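Local coordinates for protein isochorismatase hydrolase (Alkaliphilus metalliredigens, PDB 3HB7) that probably acts as a hydrolase of the isochorismatase family, a group related to the cysteine hydrolases, although its own substrate is not established, at residues 12-17 with 58-63; 129-134 with 163-168; 121-126 with 144-149. All coordinates share one frame; numbering follows the deposited sequence.

Contact 1: 12-17 with 58-63; sequences VIDMLN and IQEAHR
Asp14 meets Ile58 and Glu60 where strands 8-13 and 53-60, parallel neighbours in the central sheet, reach their C-terminal ends, the usual place for an active site in a parallel alpha/beta fold. Ile13 and Ile58 form the one beta bridge between the segments, flanked by Ile58 N bonded to Val12 O and Asp14 N bonded to Ile58 O at 2.9 Å. Beyond it the first strand turns off, and the Asp14 side chain takes over the ladder. From CB, the first torsion carries CG beside its own backbone N (chi1 -77°), 4.0 Å from Glu60 N. OD1 then accepts the Glu60 N-H at 2.9 Å, on the syn side and 24° out of the carboxylate plane. OD2 runs past Glu60 CB at 4.0 Å and forms a salt bridge with Lys100 at the end of strand 96-100, on the far side of strand 53-60. The Asp14 and Glu60 carboxylates stand almost perpendicular, with Asp14 OD2 4.2 Å from Glu60 OE2, and Glu60 OE1 is taken by the amide of Ala76. Leu16 adds an apolar touch, its CD2 3.7 Å from Gln59 CB, the two side chains crossing at about a right angle. By analogy with related cysteine hydrolases, Asp14 and Lys100 probably belong to a catalytic triad with Cys133. The chemistry implies a carboxylate whose rotation is probably restrained at both oxygens, one by a main-chain N-H and one by Lys100.

Contact 2: 129-134 with 163-168; sequences WTNVCV and HEYGLN
A type I beta turn, Trp129 to Val132, leads into helix 133-143 and presses its two central residues, Thr130 and Asn131, against His163, Gly166 and Leu167 of helix 160-170. In the isochorismatase fold this is the approach to the probable nucleophile, Cys133, and a cis peptide bond precedes Trp129. The turn is closed from within: Trp129 O accepts from Val132 N and from Val134 N, which come from opposite faces of the carbonyl plane, each at 3.1 Å. Across the contact the meeting is van der Waals. Thr130 places CG2 anti to its backbone N, where this methyl carbon lies 4.1 Å from Gly166 C and also 4.1 Å from Leu167 CD2. Its CB approaches the edge of the His163 imidazole, close to the ring plane. Gly166 has no side chain, and here the two backbones come nearest, with 4.4 Å between Asn131 CA and Gly166 CA. The polar ends look to strand 155-156 and the residue after it: weak hydrogen bonds join Thr130 OG1 to Ala156 O, His163 NE2 to Thr155 OG1 and Asn131 ND2 to Ser157 OG. Farther along, the Asn131 amide stands nearly perpendicular to the Tyr165 ring, and its OD1 stays 4.1 Å from Tyr165 OH, too far for a hydrogen bond.

Contact 3: 121-126 with 144-149; sequences DTVVLT and NAYKVI
Lys147 O is gripped twice by the neighbouring strand: Val123 N donates to it at 2.8 Å, and the CA-H of Thr122 adds a contact with 3.2 Å between Thr122 CA and that oxygen. The same pairing recurs one step along, where Val123 O takes the N-H of Ile149 and the CA-H of Val148, and again at Ile149 O, bonded by Leu125 N and touched by Val124 CA. With Lys147 N to Asp121 O at the start, this is a regular parallel ladder, its strand axes 24° apart. The side chains sort themselves onto two faces. On one, Thr122 and Lys147 are followed by Val124 and Ile149, which lie side by side with their CB atoms 3.8 Å apart; Ile149 CD1 reaches back to Thr122 CG2 at 4.0 Å. Thr122 OG1 touches Lys147 CB and donates to Asp121 OD2 from above the carboxylate plane. On the other, Val123 runs alongside Val148, while the Leu125 and Val148 side chains cross obliquely, CD2 of Leu125 only 3.4 Å from CG1 of Val148, tighter than usual for two carbons. Val148 CG1 stands anti to its backbone N (chi1 -168°), which brings it to that leucine. Just before strand 147-151, Tyr146 CB lies 4.1 Å from Val123 CG1; the tyrosine ring has Asn144 O over the centre of one face, and its hydroxyl is bonded to Asp112. The contact closes a beta-alpha-beta crossover: helix 133-143, ended by a Schellman motif at Ala145, covers the face of Val123 and Val148 with Ala138 and Ala141, Trp193 touches Lys147 and Ile149 on the reverse, and strand 8-13 flanks 122-126 along its other edge.

Overall arrangement
Contacts 1 and 3 belong to one sheet, on opposite sides of the chain's centre and about 19 Å apart between centres, and strands 8-13 and 122-126 join them: Ile13 N probably bonds Thr126 O at 2.9 Å, and Ile13 CD1 packs on Leu125 CD1. In contact 2, segment 129-134 lies in the connection between the strands of contact 3, while 163-168 follows the second of them, so the two interleave along the chain; Val134 CG1 lies 4.2 Å from Leu125 CB. The probable active site forms where contacts 1 and 2 touch, with Asp14 OD2 4.1 Å from Cys133 SG. The bound sodium ion lies about 12 Å from the side chain of Ile13, 10 Å from Asn131's and 11 Å from Leu125's.

Contact 1: 12-17 with 58-63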
loop_
_atom_site.group_PDB
_atom_site.type_symbol
_atom_site.label_atom_id
_atom_site.label_comp_id
_atom_site.label_asym_id
_atom_site.label_seq_id
_atom_site.Cartn_x
_atom_site.Cartn_y
_atom_site.Cartn_z
ATOM N N VAL E 12 -2.113 -9.197 -44.400
ATOM C CA VAL E 12 -0.907 -8.985 -43.684
ATOM C C VAL E 12 -0.925 -7.570 -43.220
ATOM O O VAL E 12 -0.894 -6.662 -43.998
ATOM C CB VAL E 12 0.278 -9.255 -44.581
ATOM C CG1 VAL E 12 1.536 -9.132 -43.835
ATOM C CG2 VAL E 12 0.165 -10.596 -45.149
ATOM N N ILE E 13 -1.003 -7.408 -41.915
ATOM C CA ILE E 13 -1.347 -6.137 -41.352
ATOM C C ILE E 13 -0.224 -5.422 -40.682
ATOM O O ILE E 13 0.257 -5.811 -39.672
ATOM C CB ILE E 13 -2.489 -6.292 -40.360
ATOM C CG1 ILE E 13 -3.761 -6.671 -41.084
ATOM C CG2 ILE E 13 -2.705 -5.041 -39.636
ATOM C CD1 ILE E 13 -4.634 -7.500 -40.298
ATOM N N ASP E 14 0.158 -4.337 -41.297
ATOM C CA ASP E 14 1.082 -3.383 -40.750
ATOM C C ASP E 14 2.492 -3.836 -40.435
ATOM O O ASP E 14 3.119 -3.301 -39.566
ATOM C CB ASP E 14 0.466 -2.712 -39.545
ATOM C CG ASP E 14 -0.547 -1.677 -39.919
ATOM O OD1 ASP E 14 -0.633 -1.300 -41.080
ATOM O OD2 ASP E 14 -1.254 -1.220 -39.033
HETATM N N MSE E 15 3.022 -4.765 -41.192
HETATM C CA MSE E 15 4.383 -5.151 -40.984
HETATM C C MSE E 15 5.197 -4.145 -41.730
HETATM O O MSE E 15 5.596 -4.367 -42.833
HETATM C CB MSE E 15 4.613 -6.537 -41.530
HETATM C CG MSE E 15 3.774 -7.618 -40.856
HETATM SE SE MSE E 15 4.049 -7.905 -39.016
HETATM C CE MSE E 15 5.791 -8.613 -39.119
ATOM N N LEU E 16 5.435 -3.026 -41.075
ATOM C CA LEU E 16 5.972 -1.832 -41.670
ATOM C C LEU E 16 7.245 -1.367 -41.002
ATOM O O LEU E 16 7.565 -1.783 -39.931
ATOM C CB LEU E 16 4.956 -0.714 -41.602
ATOM C CG LEU E 16 3.511 -0.992 -41.934
ATOM C CD1 LEU E 16 2.705 0.265 -41.765
ATOM C CD2 LEU E 16 3.410 -1.474 -43.311
ATOM N N ASN E 17 7.953 -0.482 -41.675
ATOM C CA ASN E 17 9.274 -0.070 -41.287
ATOM C C ASN E 17 9.234 0.592 -39.947
ATOM O O ASN E 17 10.139 0.439 -39.153
ATOM C CB ASN E 17 9.912 0.829 -42.340
ATOM C CG ASN E 17 10.375 0.069 -43.548
ATOM O OD1 ASN E 17 10.548 -1.118 -43.511
ATOM N ND2 ASN E 17 10.548 0.758 -44.634
ATOM N N ILE E 58 -1.671 -4.764 -46.006
ATOM C CA ILE E 58 -2.342 -3.615 -45.485
ATOM C C ILE E 58 -1.413 -2.738 -44.706
ATOM O O ILE E 58 -0.785 -3.165 -43.778
ATOM C CB ILE E 58 -3.513 -4.052 -44.658
ATOM C CG1 ILE E 58 -4.425 -4.863 -45.542
ATOM C CG2 ILE E 58 -4.258 -2.872 -44.151
ATOM C CD1 ILE E 58 -5.372 -5.639 -44.839
ATOM N N GLN E 59 -1.333 -1.493 -45.107
ATOM C CA GLN E 59 -0.450 -0.556 -44.485
ATOM C C GLN E 59 -1.163 0.682 -44.008
ATOM O O GLN E 59 -1.917 1.273 -44.720
ATOM C CB GLN E 59 0.660 -0.162 -45.447
ATOM C CG GLN E 59 0.234 0.787 -46.488
ATOM C CD GLN E 59 1.265 1.063 -47.524
ATOM O OE1 GLN E 59 2.409 1.233 -47.207
ATOM N NE2 GLN E 59 0.875 1.069 -48.758
ATOM N N GLU E 60 -0.869 1.071 -42.788
ATOM C CA GLU E 60 -1.345 2.308 -42.231
ATOM C C GLU E 60 -0.656 3.422 -42.950
ATOM O O GLU E 60 0.529 3.386 -43.123
ATOM C CB GLU E 60 -0.999 2.360 -40.759
ATOM C CG GLU E 60 -1.306 3.643 -40.082
ATOM C CD GLU E 60 -1.114 3.567 -38.590
ATOM O OE1 GLU E 60 -0.262 4.264 -38.068
ATOM O OE2 GLU E 60 -1.807 2.797 -37.938
ATOM N N ALA E 61 -1.433 4.387 -43.401
ATOM C CA ALA E 61 -0.946 5.511 -44.151
ATOM C C ALA E 61 -1.670 6.809 -43.841
ATOM O O ALA E 61 -2.461 7.249 -44.611
ATOM C CB ALA E 61 -1.029 5.211 -45.605
ATOM N N HIS E 62 -1.373 7.428 -42.725
ATOM C CA HIS E 62 -2.101 8.599 -42.306
ATOM C C HIS E 62 -1.757 9.788 -43.143
ATOM O O HIS E 62 -0.742 9.817 -43.766
ATOM C CB HIS E 62 -1.805 8.913 -40.855
ATOM C CG HIS E 62 -2.431 7.962 -39.900
ATOM N ND1 HIS E 62 -3.668 8.170 -39.352
ATOM C CD2 HIS E 62 -2.000 6.790 -39.404
ATOM C CE1 HIS E 62 -3.973 7.172 -38.558
ATOM N NE2 HIS E 62 -2.975 6.320 -38.570
ATOM N N ARG E 63 -2.620 10.782 -43.126
ATOM C CA ARG E 63 -2.354 12.064 -43.731
ATOM C C ARG E 63 -1.291 12.788 -42.969
ATOM O O ARG E 63 -1.265 12.735 -41.775
ATOM C CB ARG E 63 -3.566 12.928 -43.602
ATOM C CG ARG E 63 -4.760 12.421 -44.231
ATOM C CD ARG E 63 -5.483 13.549 -44.838
ATOM N NE ARG E 63 -6.536 14.015 -43.985
ATOM C CZ ARG E 63 -6.848 15.284 -43.840
ATOM N NH1 ARG E 63 -6.184 16.201 -44.494
ATOM N NH2 ARG E 63 -7.823 15.633 -43.043
#

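Contact 2: 129-134 with 163-168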
loop_
_atom_site.group_PDB
_atom_site.type_symbol
_atom_site.label_atom_id
_atom_site.label_comp_id
_atom_site.label_asym_id
_atom_site.label_seq_id
_atom_site.Cartn_x
_atom_site.Cartn_y
_atom_site.Cartn_z
ATOM N N TRP E 129 -1.007 -5.096 -34.355
ATOM C CA TRP E 129 -0.978 -5.818 -33.108
ATOM C C TRP E 129 -2.173 -6.692 -33.008
ATOM O O TRP E 129 -3.220 -6.352 -33.470
ATOM C CB TRP E 129 -1.066 -4.896 -31.911
ATOM C CG TRP E 129 -0.132 -3.798 -31.817
ATOM C CD1 TRP E 129 0.718 -3.378 -32.746
ATOM C CD2 TRP E 129 0.042 -2.951 -30.699
ATOM N NE1 TRP E 129 1.420 -2.324 -32.297
ATOM C CE2 TRP E 129 1.014 -2.040 -31.031
ATOM C CE3 TRP E 129 -0.550 -2.870 -29.449
ATOM C CZ2 TRP E 129 1.413 -1.062 -30.175
ATOM C CZ3 TRP E 129 -0.158 -1.910 -28.615
ATOM C CH2 TRP E 129 0.813 -1.019 -28.969
ATOM N N THR E 130 -2.024 -7.776 -32.290
ATOM C CA THR E 130 -3.033 -8.779 -32.202
ATOM C C THR E 130 -4.295 -8.206 -31.638
ATOM O O THR E 130 -5.363 -8.512 -32.106
ATOM C CB THR E 130 -2.577 -9.884 -31.256
ATOM O OG1 THR E 130 -1.314 -10.356 -31.669
ATOM C CG2 THR E 130 -3.527 -11.012 -31.263
ATOM N N ASN E 131 -4.163 -7.390 -30.610
ATOM C CA ASN E 131 -5.306 -6.868 -29.909
ATOM C C ASN E 131 -5.802 -5.550 -30.431
ATOM O O ASN E 131 -6.770 -5.049 -29.962
ATOM C CB ASN E 131 -5.040 -6.810 -28.408
ATOM C CG ASN E 131 -3.860 -5.989 -28.066
ATOM O OD1 ASN E 131 -3.926 -5.148 -27.213
ATOM N ND2 ASN E 131 -2.784 -6.198 -28.757
ATOM N N VAL E 132 -5.119 -4.990 -31.398
ATOM C CA VAL E 132 -5.535 -3.733 -31.944
ATOM C C VAL E 132 -6.000 -3.826 -33.368
ATOM O O VAL E 132 -7.097 -4.202 -33.621
ATOM C CB VAL E 132 -4.444 -2.719 -31.834
ATOM C CG1 VAL E 132 -4.929 -1.387 -32.273
ATOM C CG2 VAL E 132 -3.973 -2.660 -30.431
ATOM N N CYS E 133 -5.147 -3.468 -34.296
ATOM C CA CYS E 133 -5.508 -3.444 -35.703
ATOM C C CYS E 133 -5.870 -4.813 -36.247
ATOM O O CYS E 133 -6.762 -4.939 -37.019
ATOM C CB CYS E 133 -4.459 -2.742 -36.557
ATOM S SG CYS E 133 -4.291 -1.021 -36.282
ATOM N N VAL E 134 -5.193 -5.846 -35.802
ATOM C CA VAL E 134 -5.566 -7.172 -36.181
ATOM C C VAL E 134 -6.950 -7.546 -35.700
ATOM O O VAL E 134 -7.740 -8.051 -36.439
ATOM C CB VAL E 134 -4.570 -8.179 -35.646
ATOM C CG1 VAL E 134 -5.060 -9.533 -35.824
ATOM C CG2 VAL E 134 -3.295 -8.031 -36.307
ATOM N N HIS E 163 -0.919 -9.955 -26.615
ATOM C CA HIS E 163 -1.164 -10.916 -27.650
ATOM C C HIS E 163 -1.998 -12.054 -27.142
ATOM O O HIS E 163 -2.878 -12.508 -27.822
ATOM C CB HIS E 163 0.133 -11.454 -28.213
ATOM C CG HIS E 163 -0.059 -12.567 -29.185
ATOM N ND1 HIS E 163 0.479 -13.817 -29.001
ATOM C CD2 HIS E 163 -0.739 -12.623 -30.347
ATOM C CE1 HIS E 163 0.130 -14.594 -30.005
ATOM N NE2 HIS E 163 -0.608 -13.893 -30.833
ATOM N N GLU E 164 -1.693 -12.521 -25.948
ATOM C CA GLU E 164 -2.396 -13.634 -25.367
ATOM C C GLU E 164 -3.856 -13.341 -25.109
ATOM O O GLU E 164 -4.703 -14.169 -25.369
ATOM C CB GLU E 164 -1.702 -14.066 -24.071
ATOM C CG GLU E 164 -2.238 -15.354 -23.462
ATOM C CD GLU E 164 -1.932 -15.552 -21.969
ATOM O OE1 GLU E 164 -2.356 -16.574 -21.428
ATOM O OE2 GLU E 164 -1.283 -14.714 -21.329
ATOM N N TYR E 165 -4.160 -12.190 -24.539
ATOM C CA TYR E 165 -5.551 -11.844 -24.359
ATOM C C TYR E 165 -6.264 -11.486 -25.642
ATOM O O TYR E 165 -7.445 -11.641 -25.753
ATOM C CB TYR E 165 -5.850 -10.946 -23.151
ATOM C CG TYR E 165 -5.394 -9.527 -23.183
ATOM C CD1 TYR E 165 -5.873 -8.644 -24.106
ATOM C CD2 TYR E 165 -4.529 -9.057 -22.250
ATOM C CE1 TYR E 165 -5.467 -7.355 -24.115
ATOM C CE2 TYR E 165 -4.132 -7.773 -22.250
ATOM C CZ TYR E 165 -4.605 -6.928 -23.185
ATOM O OH TYR E 165 -4.195 -5.651 -23.182
ATOM N N GLY E 166 -5.506 -11.007 -26.610
ATOM C CA GLY E 166 -6.031 -10.754 -27.930
ATOM C C GLY E 166 -6.510 -12.001 -28.630
ATOM O O GLY E 166 -7.551 -12.004 -29.238
ATOM N N LEU E 167 -5.737 -13.069 -28.508
ATOM C CA LEU E 167 -6.120 -14.354 -29.036
ATOM C C LEU E 167 -7.364 -14.864 -28.372
ATOM O O LEU E 167 -8.223 -15.420 -29.011
ATOM C CB LEU E 167 -4.985 -15.336 -28.902
ATOM C CG LEU E 167 -3.867 -14.966 -29.852
ATOM C CD1 LEU E 167 -2.679 -15.803 -29.698
ATOM C CD2 LEU E 167 -4.354 -15.061 -31.227
ATOM N N ASN E 168 -7.470 -14.645 -27.084
ATOM C CA ASN E 168 -8.614 -15.103 -26.362
ATOM C C ASN E 168 -9.878 -14.447 -26.838
ATOM O O ASN E 168 -10.886 -15.084 -27.014
ATOM C CB ASN E 168 -8.395 -14.865 -24.875
ATOM C CG ASN E 168 -9.446 -15.501 -24.017
ATOM O OD1 ASN E 168 -10.176 -14.814 -23.360
ATOM N ND2 ASN E 168 -9.513 -16.808 -24.004
#

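Contact 3: 121-126 with 144-149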
loop_
_atom_site.group_PDB
_atom_site.type_symbol
_atom_site.label_atom_id
_atom_site.label_comp_id
_atom_site.label_asym_id
_atom_site.label_seq_id
_atom_site.Cartn_x
_atom_site.Cartn_y
_atom_site.Cartn_z
ATOM N N ASP E 121 -14.148 -16.183 -49.603
ATOM C CA ASP E 121 -15.031 -16.427 -48.483
ATOM C C ASP E 121 -14.381 -16.445 -47.119
ATOM O O ASP E 121 -15.049 -16.519 -46.130
ATOM C CB ASP E 121 -15.889 -17.676 -48.711
ATOM C CG ASP E 121 -15.087 -18.960 -48.736
ATOM O OD1 ASP E 121 -15.572 -19.933 -49.307
ATOM O OD2 ASP E 121 -13.989 -19.018 -48.194
ATOM N N THR E 122 -13.076 -16.408 -47.082
ATOM C CA THR E 122 -12.397 -16.517 -45.832
ATOM C C THR E 122 -11.242 -15.582 -45.759
ATOM O O THR E 122 -10.479 -15.484 -46.665
ATOM C CB THR E 122 -11.894 -17.941 -45.636
ATOM O OG1 THR E 122 -13.002 -18.782 -45.380
ATOM C CG2 THR E 122 -10.969 -18.038 -44.481
ATOM N N VAL E 123 -11.091 -14.918 -44.638
ATOM C CA VAL E 123 -9.936 -14.089 -44.446
ATOM C C VAL E 123 -9.131 -14.618 -43.303
ATOM O O VAL E 123 -9.669 -15.058 -42.336
ATOM C CB VAL E 123 -10.301 -12.608 -44.215
ATOM C CG1 VAL E 123 -11.406 -12.202 -45.106
ATOM C CG2 VAL E 123 -10.663 -12.364 -42.818
ATOM N N VAL E 124 -7.827 -14.600 -43.444
ATOM C CA VAL E 124 -6.974 -15.074 -42.387
ATOM C C VAL E 124 -5.969 -14.025 -41.969
ATOM O O VAL E 124 -5.389 -13.372 -42.782
ATOM C CB VAL E 124 -6.313 -16.443 -42.721
ATOM C CG1 VAL E 124 -7.024 -17.152 -43.827
ATOM C CG2 VAL E 124 -4.877 -16.302 -42.998
ATOM N N LEU E 125 -5.773 -13.875 -40.677
ATOM C CA LEU E 125 -5.143 -12.695 -40.128
ATOM C C LEU E 125 -3.725 -12.859 -39.689
ATOM O O LEU E 125 -3.409 -13.765 -38.968
ATOM C CB LEU E 125 -5.941 -12.186 -38.940
ATOM C CG LEU E 125 -7.196 -11.401 -39.207
ATOM C CD1 LEU E 125 -6.886 -10.412 -40.210
ATOM C CD2 LEU E 125 -8.257 -12.290 -39.689
ATOM N N THR E 126 -2.885 -11.938 -40.113
ATOM C CA THR E 126 -1.495 -11.951 -39.770
ATOM C C THR E 126 -1.013 -10.560 -39.534
ATOM O O THR E 126 -1.537 -9.637 -40.059
ATOM C CB THR E 126 -0.654 -12.598 -40.874
ATOM O OG1 THR E 126 -0.762 -11.847 -42.067
ATOM C CG2 THR E 126 -1.125 -13.984 -41.138
ATOM N N ASN E 144 -18.925 -8.473 -42.141
ATOM C CA ASN E 144 -19.227 -8.607 -43.539
ATOM C C ASN E 144 -19.468 -10.043 -43.967
ATOM O O ASN E 144 -19.429 -10.347 -45.111
ATOM C CB ASN E 144 -18.154 -7.966 -44.390
ATOM C CG ASN E 144 -18.260 -6.471 -44.421
ATOM O OD1 ASN E 144 -19.268 -5.929 -44.814
ATOM N ND2 ASN E 144 -17.223 -5.799 -43.997
ATOM N N ALA E 145 -19.679 -10.917 -43.013
ATOM C CA ALA E 145 -20.051 -12.292 -43.259
ATOM C C ALA E 145 -18.942 -13.181 -43.785
ATOM O O ALA E 145 -19.192 -14.270 -44.200
ATOM C CB ALA E 145 -21.229 -12.359 -44.142
ATOM N N TYR E 146 -17.720 -12.704 -43.769
ATOM C CA TYR E 146 -16.594 -13.516 -44.110
ATOM C C TYR E 146 -16.336 -14.479 -42.987
ATOM O O TYR E 146 -16.754 -14.253 -41.881
ATOM C CB TYR E 146 -15.375 -12.655 -44.346
ATOM C CG TYR E 146 -15.532 -11.745 -45.507
ATOM C CD1 TYR E 146 -15.849 -12.238 -46.736
ATOM C CD2 TYR E 146 -15.405 -10.401 -45.380
ATOM C CE1 TYR E 146 -16.020 -11.422 -47.789
ATOM C CE2 TYR E 146 -15.567 -9.592 -46.429
ATOM C CZ TYR E 146 -15.878 -10.107 -47.630
ATOM O OH TYR E 146 -16.060 -9.316 -48.696
ATOM N N LYS E 147 -15.628 -15.550 -43.288
ATOM C CA LYS E 147 -15.180 -16.497 -42.308
ATOM C C LYS E 147 -13.813 -16.051 -41.942
ATOM O O LYS E 147 -13.090 -15.643 -42.788
ATOM C CB LYS E 147 -15.107 -17.879 -42.914
ATOM C CG LYS E 147 -16.356 -18.658 -42.748
ATOM C CD LYS E 147 -16.593 -19.526 -43.924
ATOM C CE LYS E 147 -15.811 -20.790 -43.813
ATOM N NZ LYS E 147 -16.461 -21.892 -44.528
ATOM N N VAL E 148 -13.470 -16.118 -40.671
ATOM C CA VAL E 148 -12.228 -15.557 -40.185
ATOM C C VAL E 148 -11.319 -16.547 -39.508
ATOM O O VAL E 148 -11.727 -17.268 -38.659
ATOM C CB VAL E 148 -12.502 -14.413 -39.199
ATOM C CG1 VAL E 148 -11.278 -13.661 -38.914
ATOM C CG2 VAL E 148 -13.555 -13.513 -39.720
ATOM N N ILE E 149 -10.062 -16.533 -39.885
ATOM C CA ILE E 149 -9.066 -17.351 -39.262
ATOM C C ILE E 149 -7.971 -16.468 -38.728
ATOM O O ILE E 149 -7.556 -15.554 -39.375
ATOM C CB ILE E 149 -8.486 -18.374 -40.252
ATOM C CG1 ILE E 149 -9.430 -19.531 -40.418
ATOM C CG2 ILE E 149 -7.234 -18.956 -39.773
ATOM C CD1 ILE E 149 -9.214 -20.252 -41.658
#